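Local coordinates for betaine aldehyde dehydrogenase (Staphylococcus aureus subsp. aureus COL, PDB 4QTO), which catalyses the NAD-dependent oxidation of betaine aldehyde to glycine betaine, the final step in making this osmoprotectant from choline, at residues H137-F140 with M141-G145. Numbering follows the deposited sequence.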
loop_
_atom_site.group_PDB
_atom_site.type_symbol
_atom_site.label_atom_id
_atom_site.label_comp_id
_atom_site.label_asym_id
_atom_site.label_seq_id
_atom_site.Cartn_x
_atom_site.Cartn_y
_atom_site.Cartn_z
ATOM N N HIS A 137 -1.160 -24.725 9.590
ATOM C CA HIS A 137 -0.000 -24.717 8.718
ATOM C C HIS A 137 -0.039 -23.478 7.801
ATOM O O HIS A 137 0.982 -22.776 7.636
ATOM C CB HIS A 137 0.024 -25.989 7.842
ATOM C CG HIS A 137 1.065 -25.962 6.764
ATOM N ND1 HIS A 137 2.396 -26.173 7.014
ATOM C CD2 HIS A 137 0.964 -25.715 5.436
ATOM C CE1 HIS A 137 3.074 -26.094 5.876
ATOM N NE2 HIS A 137 2.221 -25.858 4.898
ATOM N N ASN A 138 -1.199 -23.211 7.199
ATOM C CA ASN A 138 -1.344 -22.071 6.311
ATOM C C ASN A 138 -1.228 -20.714 7.006
ATOM O O ASN A 138 -0.736 -19.769 6.409
ATOM C CB ASN A 138 -2.600 -22.175 5.489
ATOM C CG ASN A 138 -2.483 -23.247 4.421
ATOM O OD1 ASN A 138 -1.366 -23.469 3.880
ATOM N ND2 ASN A 138 -3.598 -23.864 4.057
ATOM N N VAL A 139 -1.654 -20.612 8.272
ATOM C CA VAL A 139 -1.476 -19.377 9.019
ATOM C C VAL A 139 0.008 -19.072 9.224
ATOM O O VAL A 139 0.519 -17.982 8.950
ATOM C CB VAL A 139 -2.221 -19.458 10.361
ATOM C CG1 VAL A 139 -1.810 -18.329 11.325
ATOM C CG2 VAL A 139 -3.718 -19.436 10.140
ATOM N N PHE A 140 0.737 -20.052 9.734
ATOM C CA PHE A 140 2.168 -19.867 9.908
ATOM C C PHE A 140 2.859 -19.565 8.573
ATOM O O PHE A 140 3.723 -18.702 8.512
ATOM C CB PHE A 140 2.869 -21.041 10.631
ATOM C CG PHE A 140 2.617 -21.087 12.133
ATOM C CD1 PHE A 140 3.300 -20.232 12.972
ATOM C CD2 PHE A 140 1.776 -22.019 12.690
ATOM C CE1 PHE A 140 3.104 -20.257 14.350
ATOM C CE2 PHE A 140 1.585 -22.052 14.080
ATOM C CZ PHE A 140 2.254 -21.174 14.904
ATOM N N MET A 141 2.474 -20.276 7.514
ATOM C CA MET A 141 3.134 -20.066 6.216
ATOM C C MET A 141 2.855 -18.673 5.679
ATOM O O MET A 141 3.751 -18.040 5.112
ATOM C CB MET A 141 2.725 -21.109 5.190
ATOM C CG MET A 141 3.630 -21.117 3.964
ATOM S SD MET A 141 5.327 -21.611 4.338
ATOM C CE MET A 141 4.967 -23.327 4.797
ATOM N N TYR A 142 1.632 -18.180 5.876
ATOM C CA TYR A 142 1.252 -16.843 5.428
ATOM C C TYR A 142 2.107 -15.759 6.099
ATOM O O TYR A 142 2.707 -14.920 5.418
ATOM C CB TYR A 142 -0.233 -16.560 5.726
ATOM C CG TYR A 142 -0.643 -15.136 5.386
ATOM C CD1 TYR A 142 -0.974 -14.774 4.077
ATOM C CD2 TYR A 142 -0.676 -14.140 6.373
ATOM C CE1 TYR A 142 -1.345 -13.460 3.768
ATOM C CE2 TYR A 142 -1.008 -12.848 6.062
ATOM C CZ TYR A 142 -1.350 -12.510 4.772
ATOM O OH TYR A 142 -1.724 -11.207 4.485
ATOM N N PHE A 143 2.196 -15.819 7.431
ATOM C CA PHE A 143 2.979 -14.850 8.184
ATOM C C PHE A 143 4.486 -14.977 7.933
ATOM O O PHE A 143 5.187 -13.973 7.930
ATOM C CB PHE A 143 2.615 -14.868 9.665
ATOM C CG PHE A 143 1.303 -14.203 9.924
ATOM C CD1 PHE A 143 1.179 -12.835 9.787
ATOM C CD2 PHE A 143 0.161 -14.936 10.240
ATOM C CE1 PHE A 143 -0.046 -12.192 9.974
ATOM C CE2 PHE A 143 -1.043 -14.306 10.444
ATOM C CZ PHE A 143 -1.156 -12.929 10.313
ATOM N N ALA A 144 4.965 -16.214 7.708
ATOM C CA ALA A 144 6.362 -16.415 7.315
ATOM C C ALA A 144 6.657 -15.628 6.034
ATOM O O ALA A 144 7.701 -14.949 5.918
ATOM C CB ALA A 144 6.649 -17.873 7.078
ATOM N N GLY A 145 5.752 -15.722 5.059
ATOM C CA GLY A 145 5.909 -15.018 3.819
ATOM C C GLY A 145 5.726 -13.520 3.909
ATOM O O GLY A 145 6.263 -12.790 3.091
#
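Met-141 reaches back along the helix to His-137, one turn earlier: its N donates to His-137 O at 2.9 Å. Its side chain was modelled in two conformers; in one of them the methyl CE comes 3.5 Å from His-137 CE1, meeting the imidazole obliquely near CE1 and NE2, a contact that is therefore provisional. In this conformer, bends at chi2 (65°) and chi3 (66°) bring CE back beside the ring. The imidazole itself is tethered through ND1, which is hydrogen-bonded to Ala-104 O of helix 93-109. Tyr-142 follows with N to Asn-138 O at 2.9 Å; its side chain packs on Ala-476 and Gln-477, while the amide OD1 of Asn-138 takes a hydrogen bond from Lys-98 NZ of the second subunit. Phe-143 N meets Val-139 O at 3.1 Å in a nearly straight bond (175°). Its ring lies alongside the valine, CD2 standing 4.1 Å from Val-139 CG1, and Tyr-142 CD2 sits 3.9 Å above the centre of one ring face. Ala-144 N closes the next turn on Phe-140 O at 2.9 Å, and Gly-145 N bonds back to Met-141 O. Phe-140 and Phe-143 both pack on Ala-192 of helix 183-197, while His-137, Asn-138, Met-141 and Tyr-142 also border the second subunit. The successive N(i+4) to O(i) bonds are those of a regular alpha-helix, here helix 126-146 of the aldehyde dehydrogenase fold, wedged between its own subunit's core and a neighbouring subunit.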